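Local structure of hypothetical protein Atu1826 (Agrobacterium tumefaciens, 2I3D) at residues E36-P41 against G61-Q66; F97-G102 against N157-S162; G189-L194 against I202-L207. The protein is of unknown function but is probably an alpha/beta hydrolase related to S15-family X-Pro dipeptidyl-peptidases. All coordinates share one frame; numbering follows the deposited sequence.

Contact 1 of 3, residues E36-P41 against G61-Q66; sequences EGRYQP and GTMNNQ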
loop_
_atom_site.group_PDB
_atom_site.type_symbol
_atom_site.label_atom_id
_atom_site.label_comp_id
_atom_site.label_asym_id
_atom_site.label_seq_id
_atom_site.Cartn_x
_atom_site.Cartn_y
_atom_site.Cartn_z
ATOM N N GLU B 36 -1.859 -0.941 18.222
ATOM C CA GLU B 36 -2.245 0.311 17.632
ATOM C C GLU B 36 -3.419 0.085 16.648
ATOM O O GLU B 36 -3.373 -0.837 15.830
ATOM C CB GLU B 36 -1.012 0.870 16.896
ATOM C CG GLU B 36 -1.251 2.087 16.107
ATOM C CD GLU B 36 -0.035 2.545 15.329
ATOM O OE1 GLU B 36 0.806 1.734 14.828
ATOM O OE2 GLU B 36 0.047 3.769 15.203
ATOM N N GLY B 37 -4.455 0.923 16.720
ATOM C CA GLY B 37 -5.617 0.776 15.816
ATOM C C GLY B 37 -6.203 2.092 15.353
ATOM O O GLY B 37 -5.746 3.180 15.788
ATOM N N ARG B 38 -7.168 1.974 14.427
ATOM C CA ARG B 38 -7.992 3.083 13.962
ATOM C C ARG B 38 -9.420 2.609 14.040
ATOM O O ARG B 38 -9.769 1.561 13.474
ATOM C CB ARG B 38 -7.650 3.477 12.511
ATOM C CG ARG B 38 -6.219 3.974 12.339
ATOM C CD ARG B 38 -5.984 5.279 13.115
ATOM N NE ARG B 38 -4.618 5.761 12.958
ATOM C CZ ARG B 38 -3.643 5.623 13.855
ATOM N NH1 ARG B 38 -3.859 5.025 15.017
ATOM N NH2 ARG B 38 -2.439 6.097 13.592
ATOM N N TYR B 39 -10.245 3.383 14.729
ATOM C CA TYR B 39 -11.560 2.972 15.183
ATOM C C TYR B 39 -12.608 4.009 14.855
ATOM O O TYR B 39 -12.441 5.184 15.183
ATOM C CB TYR B 39 -11.464 2.786 16.690
ATOM C CG TYR B 39 -12.751 2.735 17.462
ATOM C CD1 TYR B 39 -13.690 1.721 17.264
ATOM C CD2 TYR B 39 -12.997 3.680 18.481
ATOM C CE1 TYR B 39 -14.882 1.672 18.046
ATOM C CE2 TYR B 39 -14.147 3.625 19.258
ATOM C CZ TYR B 39 -15.082 2.630 19.040
ATOM O OH TYR B 39 -16.225 2.609 19.825
ATOM N N GLN B 40 -13.688 3.584 14.203
ATOM C CA GLN B 40 -14.839 4.464 13.926
ATOM C C GLN B 40 -16.129 3.808 14.385
ATOM O O GLN B 40 -16.639 2.892 13.711
ATOM C CB GLN B 40 -14.984 4.797 12.444
ATOM C CG GLN B 40 -13.794 5.495 11.805
ATOM C CD GLN B 40 -13.861 7.007 11.926
ATOM O OE1 GLN B 40 -12.861 7.706 11.687
ATOM N NE2 GLN B 40 -15.040 7.526 12.298
ATOM N N PRO B 41 -16.695 4.287 15.514
ATOM C CA PRO B 41 -17.934 3.657 15.949
ATOM C C PRO B 41 -19.126 4.051 15.075
ATOM O O PRO B 41 -19.170 5.154 14.519
ATOM C CB PRO B 41 -18.115 4.174 17.387
ATOM C CG PRO B 41 -17.461 5.525 17.378
ATOM C CD PRO B 41 -16.276 5.385 16.410
ATOM N N GLY B 61 2.704 -5.155 4.535
ATOM C CA GLY B 61 1.406 -5.058 5.233
ATOM C C GLY B 61 1.446 -4.126 6.450
ATOM O O GLY B 61 2.314 -4.285 7.328
ATOM N N THR B 62 0.516 -3.164 6.477
ATOM C CA THR B 62 0.187 -2.376 7.657
ATOM C C THR B 62 -1.313 -2.019 7.579
ATOM O O THR B 62 -1.961 -2.192 6.534
ATOM C CB THR B 62 0.978 -1.036 7.770
ATOM O OG1 THR B 62 0.355 -0.051 6.924
ATOM C CG2 THR B 62 2.504 -1.205 7.457
HETATM N N MSE B 63 -1.858 -1.534 8.682
HETATM C CA MSE B 63 -3.248 -1.091 8.696
HETATM C C MSE B 63 -3.513 0.080 7.753
HETATM O O MSE B 63 -4.674 0.427 7.532
HETATM C CB MSE B 63 -3.679 -0.698 10.106
HETATM C CG MSE B 63 -3.026 0.624 10.576
HETATM SE SE MSE B 63 -3.445 0.964 12.392
HETATM C CE MSE B 63 -2.509 2.652 12.532
ATOM N N ASN B 64 -2.456 0.728 7.263
ATOM C CA ASN B 64 -2.720 1.825 6.323
ATOM C C ASN B 64 -2.466 1.540 4.856
ATOM O O ASN B 64 -2.558 2.452 4.048
ATOM C CB ASN B 64 -2.011 3.078 6.755
ATOM C CG ASN B 64 -2.527 3.597 8.090
ATOM O OD1 ASN B 64 -1.733 3.818 8.968
ATOM N ND2 ASN B 64 -3.863 3.711 8.264
ATOM N N ASN B 65 -2.156 0.266 4.536
ATOM C CA ASN B 65 -2.183 -0.217 3.158
ATOM C C ASN B 65 -3.501 0.247 2.482
ATOM O O ASN B 65 -4.561 0.262 3.110
ATOM C CB ASN B 65 -1.978 -1.758 3.190
ATOM C CG ASN B 65 -2.359 -2.468 1.893
ATOM O OD1 ASN B 65 -3.522 -2.752 1.652
ATOM N ND2 ASN B 65 -1.350 -2.856 1.108
ATOM N N GLN B 66 -3.438 0.671 1.209
ATOM C CA GLN B 66 -4.635 1.288 0.580
ATOM C C GLN B 66 -5.840 0.342 0.563
ATOM O O GLN B 66 -6.945 0.762 0.801
ATOM C CB GLN B 66 -4.349 1.792 -0.842
ATOM C CG GLN B 66 -3.152 2.783 -0.932
ATOM C CD GLN B 66 -3.225 3.976 0.086
ATOM O OE1 GLN B 66 -4.299 4.322 0.616
ATOM N NE2 GLN B 66 -2.086 4.602 0.326
#

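Contact 2 of 3, residues F97-G102 against N157-S162; sequences FDHGAG and NTYDFS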
loop_
_atom_site.group_PDB
_atom_site.type_symbol
_atom_site.label_atom_id
_atom_site.label_comp_id
_atom_site.label_asym_id
_atom_site.label_seq_id
_atom_site.Cartn_x
_atom_site.Cartn_y
_atom_site.Cartn_z
ATOM N N PHE B 97 6.645 -10.394 15.433
ATOM C CA PHE B 97 5.757 -11.097 14.523
ATOM C C PHE B 97 6.019 -12.603 14.630
ATOM O O PHE B 97 7.143 -13.027 14.926
ATOM C CB PHE B 97 5.949 -10.560 13.115
ATOM C CG PHE B 97 4.734 -10.732 12.218
ATOM C CD1 PHE B 97 3.714 -9.749 12.184
ATOM C CD2 PHE B 97 4.638 -11.860 11.407
ATOM C CE1 PHE B 97 2.596 -9.914 11.337
ATOM C CE2 PHE B 97 3.569 -12.041 10.581
ATOM C CZ PHE B 97 2.544 -11.067 10.521
ATOM N N ASP B 98 4.978 -13.411 14.503
ATOM C CA ASP B 98 5.176 -14.841 14.470
ATOM C C ASP B 98 4.354 -15.463 13.342
ATOM O O ASP B 98 3.697 -14.745 12.589
ATOM C CB ASP B 98 4.934 -15.478 15.842
ATOM C CG ASP B 98 3.484 -15.429 16.290
ATOM O OD1 ASP B 98 2.580 -15.714 15.478
ATOM O OD2 ASP B 98 3.236 -15.136 17.474
ATOM N N HIS B 99 4.454 -16.770 13.184
ATOM C CA HIS B 99 3.957 -17.390 11.962
ATOM C C HIS B 99 2.461 -17.199 11.806
ATOM O O HIS B 99 1.965 -17.213 10.682
ATOM C CB HIS B 99 4.287 -18.884 11.917
ATOM C CG HIS B 99 3.664 -19.589 10.747
ATOM N ND1 HIS B 99 2.447 -20.243 10.825
ATOM C CD2 HIS B 99 4.061 -19.687 9.454
ATOM C CE1 HIS B 99 2.130 -20.723 9.629
ATOM N NE2 HIS B 99 3.102 -20.415 8.786
ATOM N N GLY B 100 1.731 -16.975 12.893
ATOM C CA GLY B 100 0.285 -16.736 12.745
ATOM C C GLY B 100 -0.472 -16.824 14.046
ATOM O O GLY B 100 -1.422 -16.093 14.255
ATOM N N ALA B 101 -0.089 -17.751 14.937
ATOM C CA ALA B 101 -0.821 -17.868 16.210
ATOM C C ALA B 101 -0.953 -16.541 16.973
ATOM O O ALA B 101 -2.034 -16.193 17.497
ATOM C CB ALA B 101 -0.175 -18.928 17.103
ATOM N N GLY B 102 0.151 -15.798 17.060
ATOM C CA GLY B 102 0.090 -14.514 17.776
ATOM C C GLY B 102 -0.848 -13.516 17.105
ATOM O O GLY B 102 -1.566 -12.764 17.756
ATOM N N ASN B 157 -1.731 -21.929 -0.865
ATOM C CA ASN B 157 -0.511 -22.648 -1.180
ATOM C C ASN B 157 0.593 -22.366 -0.146
ATOM O O ASN B 157 1.549 -23.122 -0.067
ATOM C CB ASN B 157 -0.014 -22.284 -2.618
ATOM C CG ASN B 157 0.210 -20.759 -2.830
ATOM O OD1 ASN B 157 -0.418 -19.928 -2.189
ATOM N ND2 ASN B 157 1.173 -20.403 -3.731
ATOM N N THR B 158 0.454 -21.276 0.626
ATOM C CA THR B 158 1.478 -20.852 1.603
ATOM C C THR B 158 1.036 -21.068 3.051
ATOM O O THR B 158 1.875 -21.362 3.939
ATOM C CB THR B 158 1.756 -19.327 1.416
ATOM O OG1 THR B 158 2.119 -19.072 0.053
ATOM C CG2 THR B 158 2.838 -18.841 2.397
ATOM N N TYR B 159 -0.258 -20.861 3.297
ATOM C CA TYR B 159 -0.837 -21.012 4.642
ATOM C C TYR B 159 -1.925 -22.067 4.545
ATOM O O TYR B 159 -2.572 -22.210 3.493
ATOM C CB TYR B 159 -1.423 -19.692 5.152
ATOM C CG TYR B 159 -0.332 -18.648 5.295
ATOM C CD1 TYR B 159 0.666 -18.785 6.269
ATOM C CD2 TYR B 159 -0.298 -17.523 4.486
ATOM C CE1 TYR B 159 1.657 -17.851 6.424
ATOM C CE2 TYR B 159 0.732 -16.569 4.628
ATOM C CZ TYR B 159 1.703 -16.767 5.580
ATOM O OH TYR B 159 2.688 -15.817 5.732
ATOM N N ASP B 160 -2.101 -22.786 5.643
ATOM C CA ASP B 160 -3.018 -23.916 5.721
ATOM C C ASP B 160 -4.460 -23.444 6.004
ATOM O O ASP B 160 -4.775 -22.988 7.096
ATOM C CB ASP B 160 -2.510 -24.842 6.837
ATOM C CG ASP B 160 -3.400 -26.052 7.063
ATOM O OD1 ASP B 160 -4.215 -26.393 6.153
ATOM O OD2 ASP B 160 -3.254 -26.665 8.161
ATOM N N PHE B 161 -5.361 -23.617 5.041
ATOM C CA PHE B 161 -6.790 -23.261 5.268
ATOM C C PHE B 161 -7.686 -24.455 5.630
ATOM O O PHE B 161 -8.920 -24.349 5.584
ATOM C CB PHE B 161 -7.354 -22.578 4.006
ATOM C CG PHE B 161 -6.906 -21.152 3.857
ATOM C CD1 PHE B 161 -7.781 -20.109 4.088
ATOM C CD2 PHE B 161 -5.610 -20.873 3.419
ATOM C CE1 PHE B 161 -7.363 -18.763 3.947
ATOM C CE2 PHE B 161 -5.143 -19.538 3.219
ATOM C CZ PHE B 161 -6.045 -18.466 3.485
ATOM N N SER B 162 -7.071 -25.601 5.927
ATOM C CA SER B 162 -7.853 -26.810 6.005
ATOM C C SER B 162 -8.649 -26.836 7.326
ATOM O O SER B 162 -9.533 -27.685 7.475
ATOM C CB SER B 162 -6.990 -28.056 5.794
ATOM O OG SER B 162 -6.301 -28.293 6.941
HETATM O O HOH W 1 2.233 -22.388 6.497
HETATM O O HOH W 2 3.581 -15.935 8.672
HETATM O O HOH W 3 3.796 -20.694 5.711
#

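Contact 3 of 3, residues G189-L194 against I202-L207; sequences GLVEKL and ITHRTL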
loop_
_atom_site.group_PDB
_atom_site.type_symbol
_atom_site.label_atom_id
_atom_site.label_comp_id
_atom_site.label_asym_id
_atom_site.label_seq_id
_atom_site.Cartn_x
_atom_site.Cartn_y
_atom_site.Cartn_z
ATOM N N GLY B 189 -8.758 -24.131 -5.975
ATOM C CA GLY B 189 -8.823 -25.396 -5.223
ATOM C C GLY B 189 -9.414 -25.184 -3.839
ATOM O O GLY B 189 -10.217 -26.004 -3.361
ATOM N N LEU B 190 -9.029 -24.082 -3.168
ATOM C CA LEU B 190 -9.619 -23.777 -1.858
ATOM C C LEU B 190 -11.139 -23.485 -2.034
ATOM O O LEU B 190 -11.981 -24.000 -1.294
ATOM C CB LEU B 190 -8.971 -22.525 -1.256
ATOM C CG LEU B 190 -9.695 -21.844 -0.078
ATOM C CD1 LEU B 190 -9.815 -22.777 1.115
ATOM C CD2 LEU B 190 -9.018 -20.487 0.324
ATOM N N VAL B 191 -11.474 -22.668 -3.037
ATOM C CA VAL B 191 -12.876 -22.327 -3.271
ATOM C C VAL B 191 -13.692 -23.588 -3.587
ATOM O O VAL B 191 -14.763 -23.768 -3.029
ATOM C CB VAL B 191 -13.020 -21.307 -4.358
ATOM C CG1 VAL B 191 -14.502 -21.053 -4.688
ATOM C CG2 VAL B 191 -12.370 -19.994 -3.889
ATOM N N GLU B 192 -13.171 -24.464 -4.456
ATOM C CA GLU B 192 -13.885 -25.715 -4.783
ATOM C C GLU B 192 -14.138 -26.554 -3.528
ATOM O O GLU B 192 -15.239 -27.142 -3.372
ATOM C CB GLU B 192 -13.126 -26.535 -5.825
ATOM C CG GLU B 192 -13.200 -25.963 -7.225
ATOM C CD GLU B 192 -14.594 -26.060 -7.839
ATOM O OE1 GLU B 192 -15.140 -27.177 -7.985
ATOM O OE2 GLU B 192 -15.148 -25.012 -8.159
ATOM N N LYS B 193 -13.152 -26.631 -2.630
ATOM C CA LYS B 193 -13.340 -27.345 -1.357
ATOM C C LYS B 193 -14.480 -26.718 -0.538
ATOM O O LYS B 193 -15.386 -27.401 -0.083
ATOM C CB LYS B 193 -12.006 -27.383 -0.571
ATOM C CG LYS B 193 -12.077 -27.793 0.883
ATOM C CD LYS B 193 -12.455 -29.242 0.975
ATOM C CE LYS B 193 -12.544 -29.664 2.431
ATOM N NZ LYS B 193 -13.147 -31.025 2.577
ATOM N N LEU B 194 -14.474 -25.385 -0.421
ATOM C CA LEU B 194 -15.479 -24.711 0.386
ATOM C C LEU B 194 -16.858 -24.868 -0.230
ATOM O O LEU B 194 -17.839 -24.932 0.515
ATOM C CB LEU B 194 -15.162 -23.222 0.546
ATOM C CG LEU B 194 -13.865 -22.986 1.331
ATOM C CD1 LEU B 194 -13.642 -21.464 1.529
ATOM C CD2 LEU B 194 -13.835 -23.778 2.668
ATOM N N ILE B 202 -20.298 -19.397 -1.158
ATOM C CA ILE B 202 -19.001 -18.756 -1.426
ATOM C C ILE B 202 -19.128 -17.974 -2.736
ATOM O O ILE B 202 -19.388 -18.570 -3.808
ATOM C CB ILE B 202 -17.824 -19.777 -1.505
ATOM C CG1 ILE B 202 -17.686 -20.552 -0.193
ATOM C CG2 ILE B 202 -16.515 -19.069 -1.835
ATOM C CD1 ILE B 202 -17.345 -19.711 1.045
ATOM N N THR B 203 -19.005 -16.655 -2.653
ATOM C CA THR B 203 -19.013 -15.812 -3.865
ATOM C C THR B 203 -17.538 -15.628 -4.210
ATOM O O THR B 203 -16.778 -15.068 -3.405
ATOM C CB THR B 203 -19.712 -14.459 -3.598
ATOM O OG1 THR B 203 -21.114 -14.722 -3.381
ATOM C CG2 THR B 203 -19.552 -13.507 -4.794
ATOM N N HIS B 204 -17.133 -16.134 -5.368
ATOM C CA HIS B 204 -15.727 -16.118 -5.738
ATOM C C HIS B 204 -15.561 -15.328 -7.032
ATOM O O HIS B 204 -16.030 -15.771 -8.099
ATOM C CB HIS B 204 -15.205 -17.530 -5.946
ATOM C CG HIS B 204 -13.803 -17.572 -6.454
ATOM N ND1 HIS B 204 -13.302 -18.606 -7.225
ATOM C CD2 HIS B 204 -12.780 -16.695 -6.283
ATOM C CE1 HIS B 204 -12.025 -18.364 -7.502
ATOM N NE2 HIS B 204 -11.683 -17.221 -6.933
ATOM N N ARG B 205 -14.907 -14.166 -6.945
ATOM C CA ARG B 205 -14.649 -13.390 -8.139
ATOM C C ARG B 205 -13.159 -13.424 -8.455
ATOM O O ARG B 205 -12.341 -13.205 -7.580
ATOM C CB ARG B 205 -15.099 -11.933 -7.892
ATOM C CG ARG B 205 -14.850 -10.983 -9.043
ATOM C CD ARG B 205 -15.780 -11.287 -10.289
ATOM N NE ARG B 205 -15.267 -10.538 -11.431
ATOM C CZ ARG B 205 -15.204 -10.995 -12.675
ATOM N NH1 ARG B 205 -15.686 -12.211 -12.990
ATOM N NH2 ARG B 205 -14.705 -10.207 -13.626
ATOM N N THR B 206 -12.812 -13.673 -9.712
ATOM C CA THR B 206 -11.442 -13.607 -10.181
ATOM C C THR B 206 -11.335 -12.367 -11.074
ATOM O O THR B 206 -12.100 -12.239 -12.073
ATOM C CB THR B 206 -11.038 -14.874 -10.936
ATOM O OG1 THR B 206 -11.206 -16.022 -10.075
ATOM C CG2 THR B 206 -9.549 -14.788 -11.419
ATOM N N LEU B 207 -10.445 -11.438 -10.708
ATOM C CA LEU B 207 -10.322 -10.186 -11.477
ATOM C C LEU B 207 -9.266 -10.307 -12.542
ATOM O O LEU B 207 -8.095 -10.523 -12.229
ATOM C CB LEU B 207 -9.890 -9.011 -10.584
ATOM C CG LEU B 207 -10.888 -8.436 -9.604
ATOM C CD1 LEU B 207 -10.399 -7.075 -9.118
ATOM C CD2 LEU B 207 -12.196 -8.275 -10.299
#

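Contact 1 of 3, residues E36-P41 against G61-Q66
M63, present as selenomethionine, runs its side chain from the 61-66 loop in between the side chains of R38 and E36 on strand 33-40. Its methyl CE sits over the middle of one face of the R38 guanidinium, 3.4 Å from CZ, so the flat cationic group lies across the end of the apolar chain. R38 is modelled in two conformers, and this methyl-over-face contact belongs to the conformer described. The same CE also touches the carboxylate end of E36, with CD 3.7 Å away, while SE lies 4.1 Å from G37 CA, above the backbone between the two charged residues. M63 meets both chains at nearly a right angle. Its CG stands between backbone N and carbonyl carbon (chi1 71°), and the rest is extended, which carries SE and CE straight out to the strand. The polar ends have partners of their own. In this conformer R38 bends at chi2 and returns NH1 to G37 O at 2.7 Å, the donor coming from above the carbonyl plane; R38 NH2 lies 3.8 Å from E36 OE2, a long salt bridge. E36 OE1 is held by R92 N and N86 ND2, and N86 OD1 in turn takes M63 N, so one asparagine ties strand residue and loop residue together. In the loop, T62 to N65 form a type I beta turn whose T62 OG1 accepts N64 N at 2.9 Å, an ST turn that sets the backbone around M63. N65 then N-caps helix 66-77, its OD1 receiving V68 N. The loop after strand 49-53, before helix 66-77, thus packs an apolar side chain on strand 33-40, antiparallel to its sheet neighbours, consistent with the alpha/beta-hydrolase fold.

Contact 2 of 3, residues F97-G102 against N157-S162
H99 NE2, which lies against the rim of the Y159 ring, is bridged to T158 O by water, modelled at two positions, water 1 at 3.1 Å and water 3 at 3.2 Å from NE2. The two positions are too close to be filled together comfortably and are probably alternatives of one bridge. At either place the water donates to T158 O, so the imidazole is joined to the opposite loop through solvent; water 3 lies in the plane of the imidazole. The direct touch is H99 NE2 to Y159 CE1 at 3.8 Å, near the plane of the tyrosine ring. The ring centroids of H99 and Y159 are 5.6 Å apart and the planes meet at 56°, an oblique pairing. With CG anti to the backbone N (chi1 174°), H99 swings its ring across to Y159, and the two side chains pass in opposite directions. Water 2 makes another bridge, donating to H99 O at 2.9 Å and meeting the Y159 hydroxyl OH at 3.1 Å. Beside H99, D98 OD1 forms an Asx turn to G100 N on its anti lone pair and takes G102 N at 2.9 Å on its syn one, fixing the backbone where helix 101-117 starts. W134 stacks on Y159 and also meets the H99 ring, while F131 meets Y159 edge-to-face. The chemistry is that of a small, hydrated seam, with a buried tyrosine inside an aromatic cluster and H99 at its exposed rim: the polar links between the two loops run through water, and the rings meet by van der Waals contact.

Contact 3 of 3, residues G189-L194 against I202-L207
The beta-alpha-beta unit of strand 171-176, helix 184-195 and strand 202-207 closes here, as the helix lays its V191 and L194 side on the last strand. The short segments run nearly antiparallel, at 159°, with their axes 9.5 Å apart at closest approach. V191 and I202 bury nearly equal areas. V191 CG2 stands over the centre of the H204 imidazole, 3.8 Å from the centroid and only 13° off the ring normal, a CH-pi contact. The other methyl, V191 CG1, lies 3.7 Å from H204 ND1 and also reaches I202 CG2 at 4.0 Å, so CG1 spans I202 and H204 while CG2 sits on the ring. H204 has CG anti to its own N (chi1 175°), which lifts the ring up against the helix; its NE2 makes a weak hydrogen bond with N175 ND2 on the adjoining strand. One turn on, L194 CB rests on I202 CG1 at 3.7 Å, with the CD1 methyls of the pair loosely touching beyond. I173 of the neighbouring strand 171-176 meets both V191 and L194. On the other side of the strand, T203 and L207 pack on helix 218-233. Reached through the beta-alpha-beta crossover, this edge strand is covered by helices on both faces, as in the three-layer alpha/beta/alpha sandwich of the alpha/beta-hydrolase fold.

Overall arrangement
The three contacts follow one another along the chain and spread across one probable alpha/beta-hydrolase fold. Contacts 1 and 3 both reach the central sheet, on opposite sides of the chain's centre, their own centres about 27 Å apart. Contact 2 lies about 21 Å from contact 1 and about 19 Å from contact 3, centre to centre. It touches contact 3 directly, F161 CB packing on L190 CD1 at 3.8 Å, so the 157-162 loop is backed by helix 184-195. S130, H212 and D179 have the geometry of a probable catalytic triad, with S130 probably on a nucleophile elbow; Y159 of contact 2 comes near them without touching.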